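Long-range contacts in exopolysaccharide biosynthesis protein (Pantoea stewartii subsp. stewartii DC283, PDB 6TGF), which probably modifies the glycan of the bacterial biofilm as a hydrolase with a bacteriophage tailspike-like parallel beta-helix fold: residues 49-55 and 178-182; 126-130 and 142-147. All coordinates share one frame; numbering follows the deposited sequence.

Interaction 1 of 2, residues 49-55 and 178-182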
loop_
_atom_site.group_PDB
_atom_site.type_symbol
_atom_site.label_atom_id
_atom_site.label_comp_id
_atom_site.label_asym_id
_atom_site.label_seq_id
_atom_site.Cartn_x
_atom_site.Cartn_y
_atom_site.Cartn_z
ATOM N N PRO B 49 11.404 15.330 60.246
ATOM C CA PRO B 49 11.243 16.686 59.725
ATOM C C PRO B 49 9.970 16.785 58.869
ATOM O O PRO B 49 9.947 16.198 57.800
ATOM C CB PRO B 49 12.509 16.924 58.883
ATOM C CG PRO B 49 13.486 15.866 59.353
ATOM C CD PRO B 49 12.626 14.684 59.743
ATOM N N ILE B 50 8.944 17.486 59.368
ATOM C CA ILE B 50 7.623 17.652 58.688
ATOM C C ILE B 50 7.659 18.905 57.804
ATOM O O ILE B 50 6.885 18.949 56.829
ATOM C CB ILE B 50 6.452 17.688 59.697
ATOM C CG1 ILE B 50 6.528 18.876 60.662
ATOM C CG2 ILE B 50 6.349 16.366 60.445
ATOM C CD1 ILE B 50 5.193 19.265 61.259
ATOM N N LEU B 51 8.505 19.886 58.142
ATOM C CA LEU B 51 8.684 21.150 57.377
ATOM C C LEU B 51 10.167 21.542 57.373
ATOM O O LEU B 51 10.783 21.538 58.455
ATOM C CB LEU B 51 7.824 22.249 58.009
ATOM C CG LEU B 51 6.317 21.991 58.015
ATOM C CD1 LEU B 51 5.598 23.002 58.895
ATOM C CD2 LEU B 51 5.750 22.015 56.603
ATOM N N THR B 52 10.701 21.868 56.191
ATOM C CA THR B 52 12.128 22.214 55.937
ATOM C C THR B 52 12.172 23.527 55.157
ATOM O O THR B 52 11.123 24.056 54.796
ATOM C CB THR B 52 12.826 21.056 55.210
ATOM O OG1 THR B 52 12.232 20.925 53.919
ATOM C CG2 THR B 52 12.729 19.744 55.958
ATOM N N PRO B 53 13.365 24.111 54.882
ATOM C CA PRO B 53 13.457 25.335 54.084
ATOM C C PRO B 53 12.775 25.197 52.713
ATOM O O PRO B 53 12.219 26.171 52.240
ATOM C CB PRO B 53 14.971 25.549 53.922
ATOM C CG PRO B 53 15.570 24.855 55.125
ATOM C CD PRO B 53 14.687 23.643 55.330
ATOM N N GLU B 54 12.818 23.992 52.133
ATOM C CA GLU B 54 12.190 23.638 50.829
ATOM C C GLU B 54 10.691 23.969 50.850
ATOM O O GLU B 54 10.159 24.300 49.778
ATOM C CB GLU B 54 12.399 22.156 50.505
ATOM C CG GLU B 54 13.795 21.824 49.998
ATOM C CD GLU B 54 14.858 21.641 51.068
ATOM O OE1 GLU B 54 14.503 21.265 52.203
ATOM O OE2 GLU B 54 16.045 21.873 50.762
ATOM N N ASN B 55 10.040 23.869 52.014
ATOM C CA ASN B 55 8.593 24.168 52.201
ATOM C C ASN B 55 8.353 25.681 52.102
ATOM O O ASN B 55 7.249 26.063 51.674
ATOM C CB ASN B 55 8.057 23.611 53.522
ATOM C CG ASN B 55 7.947 22.101 53.516
ATOM O OD1 ASN B 55 8.800 21.409 54.068
ATOM N ND2 ASN B 55 6.913 21.581 52.877
ATOM N N LYS B 178 13.274 16.799 47.616
ATOM C CA LYS B 178 13.698 17.357 48.930
ATOM C C LYS B 178 12.534 18.095 49.609
ATOM O O LYS B 178 12.677 18.429 50.801
ATOM C CB LYS B 178 14.894 18.293 48.737
ATOM C CG LYS B 178 16.215 17.589 48.456
ATOM C CD LYS B 178 17.290 18.513 47.926
ATOM C CE LYS B 178 18.678 17.923 48.043
ATOM N NZ LYS B 178 19.719 18.869 47.578
ATOM N N THR B 179 11.434 18.340 48.890
ATOM C CA THR B 179 10.251 19.094 49.384
ATOM C C THR B 179 9.185 18.111 49.882
ATOM O O THR B 179 8.532 17.484 49.032
ATOM C CB THR B 179 9.673 20.003 48.292
ATOM O OG1 THR B 179 10.714 20.864 47.826
ATOM C CG2 THR B 179 8.500 20.829 48.775
ATOM N N ARG B 180 9.010 17.993 51.201
ATOM C CA ARG B 180 7.918 17.194 51.819
ATOM C C ARG B 180 6.592 17.900 51.545
ATOM O O ARG B 180 6.486 19.106 51.757
ATOM C CB ARG B 180 8.148 17.018 53.324
ATOM C CG ARG B 180 6.989 16.360 54.061
ATOM C CD ARG B 180 7.328 16.003 55.495
ATOM N NE ARG B 180 7.634 14.587 55.657
ATOM C CZ ARG B 180 6.836 13.681 56.217
ATOM N NH1 ARG B 180 5.653 14.023 56.698
ATOM N NH2 ARG B 180 7.232 12.423 56.303
ATOM N N PRO B 181 5.550 17.189 51.049
ATOM C CA PRO B 181 4.217 17.776 50.911
ATOM C C PRO B 181 3.674 18.279 52.256
ATOM O O PRO B 181 3.981 17.677 53.270
ATOM C CB PRO B 181 3.343 16.626 50.383
ATOM C CG PRO B 181 4.320 15.640 49.773
ATOM C CD PRO B 181 5.604 15.801 50.560
ATOM N N LEU B 182 2.890 19.361 52.233
ATOM C CA LEU B 182 2.215 19.927 53.433
ATOM C C LEU B 182 1.211 18.904 53.976
ATOM O O LEU B 182 1.143 18.744 55.212
ATOM C CB LEU B 182 1.510 21.238 53.066
ATOM C CG LEU B 182 2.414 22.459 52.905
ATOM C CD1 LEU B 182 1.607 23.668 52.461
ATOM C CD2 LEU B 182 3.161 22.767 54.195
HETATM O O HOH W 1 4.322 18.673 55.964
HETATM O O HOH W 2 10.567 19.080 53.125
#
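Ile50 and Leu51 form a classic beta bulge opposite Leu122 in the head-binding-like region, and just beyond it the first turn of helix 53-57, with Asn55, meets the irregular chain around Arg180. Asn55 ND2 gives a hydrogen bond of 2.7 Å to Arg180 O; the N-H...O angle is 147°, and the nitrogen lies nearly along the C=O axis of Arg180. The other end of the amide is used as well: Asn55 OD1 accepts from Thr52 N at 2.9 Å, which fixes the rotation of the group and turns its NH2 toward the neighbouring chain. An asparagine, donor and acceptor in one flat group, suits this double task. Next to it, Thr52 OG1 donates to the anti lone pair of Glu54 OE1. Glu54 bends at chi2 (82°) to bring its carboxylate back to Thr52, while its CB comes within 3.4 Å of Thr179 OG1, a hydroxyl already bonded to Asp175 O. The aliphatic part of Arg180 passes the carbonyls of Pro49 and Ile50, CD 3.3 Å from Ile50 O, and packs against Phe224. Leu51 CD2 and Leu182 CD2 touch at 3.6 Å, the two leucines crossing at about a right angle. Segment 178-182 has no regular structure, and its backbone is met piecemeal: Arg180 O by Asn55, Arg180 N and Lys178 O by a water that also donates to Thr52 OG1, and Pro181 O by another water that reaches Ile50 O.

Interaction 2 of 2, residues 126-130 and 142-147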
loop_
_atom_site.group_PDB
_atom_site.type_symbol
_atom_site.label_atom_id
_atom_site.label_comp_id
_atom_site.label_asym_id
_atom_site.label_seq_id
_atom_site.Cartn_x
_atom_site.Cartn_y
_atom_site.Cartn_z
ATOM N N PRO B 126 4.875 12.449 62.073
ATOM C CA PRO B 126 4.403 12.524 60.688
ATOM C C PRO B 126 2.870 12.460 60.612
ATOM O O PRO B 126 2.301 13.092 59.740
ATOM C CB PRO B 126 5.054 11.318 59.989
ATOM C CG PRO B 126 5.514 10.416 61.118
ATOM C CD PRO B 126 5.829 11.347 62.269
ATOM N N SER B 127 2.249 11.704 61.523
ATOM C CA SER B 127 0.782 11.695 61.763
ATOM C C SER B 127 0.427 12.875 62.675
ATOM O O SER B 127 0.735 12.802 63.879
ATOM C CB SER B 127 0.334 10.380 62.351
ATOM O OG SER B 127 -1.082 10.287 62.358
ATOM N N HIS B 128 -0.172 13.929 62.113
ATOM C CA HIS B 128 -0.542 15.171 62.843
ATOM C C HIS B 128 -1.655 15.923 62.107
ATOM O O HIS B 128 -1.734 15.814 60.868
ATOM C CB HIS B 128 0.692 16.064 63.043
ATOM C CG HIS B 128 1.278 16.588 61.774
ATOM N ND1 HIS B 128 2.274 15.920 61.090
ATOM C CD2 HIS B 128 1.016 17.707 61.064
ATOM C CE1 HIS B 128 2.602 16.603 60.014
ATOM N NE2 HIS B 128 1.844 17.705 59.974
ATOM N N ALA B 129 -2.482 16.647 62.866
ATOM C CA ALA B 129 -3.378 17.717 62.376
ATOM C C ALA B 129 -2.544 18.986 62.185
ATOM O O ALA B 129 -1.574 19.170 62.945
ATOM C CB ALA B 129 -4.502 17.950 63.353
ATOM N N MET B 130 -2.905 19.821 61.208
ATOM C CA MET B 130 -2.217 21.107 60.926
ATOM C C MET B 130 -3.264 22.186 60.629
ATOM O O MET B 130 -4.171 21.926 59.813
ATOM C CB MET B 130 -1.257 20.974 59.740
ATOM C CG MET B 130 -0.313 22.152 59.593
ATOM S SD MET B 130 0.653 22.071 58.066
ATOM C CE MET B 130 2.030 21.059 58.605
ATOM N N ASN B 142 -7.522 24.054 57.824
ATOM C CA ASN B 142 -7.893 23.353 59.082
ATOM C C ASN B 142 -7.985 21.855 58.770
ATOM O O ASN B 142 -9.103 21.366 58.519
ATOM C CB ASN B 142 -9.181 23.910 59.694
ATOM C CG ASN B 142 -9.509 23.298 61.040
ATOM O OD1 ASN B 142 -8.636 22.757 61.716
ATOM N ND2 ASN B 142 -10.765 23.390 61.445
ATOM N N ILE B 143 -6.838 21.172 58.760
ATOM C CA ILE B 143 -6.699 19.746 58.339
ATOM C C ILE B 143 -6.553 18.885 59.591
ATOM O O ILE B 143 -5.571 19.016 60.320
ATOM C CB ILE B 143 -5.513 19.578 57.369
ATOM C CG1 ILE B 143 -5.643 20.504 56.156
ATOM C CG2 ILE B 143 -5.356 18.122 56.952
ATOM C CD1 ILE B 143 -4.350 20.732 55.410
ATOM N N PRO B 144 -7.517 17.977 59.872
ATOM C CA PRO B 144 -7.473 17.153 61.080
ATOM C C PRO B 144 -6.439 16.019 60.999
ATOM O O PRO B 144 -6.010 15.555 62.035
ATOM C CB PRO B 144 -8.900 16.593 61.170
ATOM C CG PRO B 144 -9.354 16.509 59.729
ATOM C CD PRO B 144 -8.694 17.685 59.039
ATOM N N ASP B 145 -6.081 15.593 59.783
ATOM C CA ASP B 145 -5.038 14.565 59.531
ATOM C C ASP B 145 -4.452 14.802 58.135
ATOM O O ASP B 145 -5.196 14.634 57.150
ATOM C CB ASP B 145 -5.610 13.153 59.686
ATOM C CG ASP B 145 -4.582 12.038 59.581
ATOM O OD1 ASP B 145 -3.370 12.338 59.638
ATOM O OD2 ASP B 145 -5.003 10.871 59.450
ATOM N N VAL B 146 -3.168 15.168 58.068
ATOM C CA VAL B 146 -2.444 15.507 56.803
ATOM C C VAL B 146 -2.187 14.225 56.000
ATOM O O VAL B 146 -1.752 14.347 54.843
ATOM C CB VAL B 146 -1.134 16.277 57.074
ATOM C CG1 VAL B 146 -1.383 17.568 57.839
ATOM C CG2 VAL B 146 -0.088 15.427 57.782
ATOM N N SER B 147 -2.444 13.050 56.587
ATOM C CA SER B 147 -2.279 11.716 55.949
ATOM C C SER B 147 -3.548 11.306 55.186
ATOM O O SER B 147 -3.472 10.318 54.431
ATOM C CB SER B 147 -1.904 10.679 56.975
ATOM O OG SER B 147 -0.731 11.065 57.679
HETATM O O HOH W 3 -2.593 9.592 60.288
#
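Val146 sets its two methyl groups against His128: CG2 stands over one face of the imidazole, 3.8 Å from the ring centroid and 20° off the ring normal, a CH-pi contact offset toward the rim, while CG1 reaches both the ring and Met130 CB, 3.9 Å away. A branched, compact valine can fill both places at once. The histidine ring comes to this position because CG sits between the backbone N and the carbonyl carbon (chi1 65°). Under these side chains the backbones are joined by Val146 N, which donates to His128 O at 3.2 Å. Further along, Met130 and Ile143 form a hydrogen-bonded antiparallel pair: Met130 N to Ile143 O at 2.9 Å, and Ile143 N to Met130 O at 3.0 Å. This is the open end of the beta hairpin of strands 129-134 and 139-143, which lie at one side of a four-stranded antiparallel sheet in the head-binding-like region. Past Ile143, Pro144, which has no N-H to offer, marks where strand pairing gives way to a loop, and Ala129 keeps only a methyl group beside Pro144 O. The loop is shaped by an Asx turn, Asp145 OD1 accepting from Ser147 N at 3.3 Å from above the carboxylate plane. Asp145 OD2 takes a bond from a water that also lies 2.7 Å from Ser127 OG. In the next shell, His128 ND1 is hydrogen-bonded to Asn125 O, Ile73 packs on the same histidine, and Phe183 lies against Ile143 and Val146.

Interaction 2 is nested in the loop closed by interaction 1, and their centres lie about 14 Å apart. They touch directly: Ile50 CG2 packs on His128 CE1 at 3.8 Å, and Leu51 CD1 on Met130 CE at 4.1 Å. A second junction comes from the loop of 178-182, where Leu182 O lies 3.8 Å from Val146 CG1. Both contacts sit far out on the long chain, their centres about 55 and 60 Å from its centre. A bound tetraethylene glycol, probably from the crystallisation liquor, lies about 4 Å from the side chain of Leu182 and about 6 Å from that of Met130, which places the ligand near both contacts.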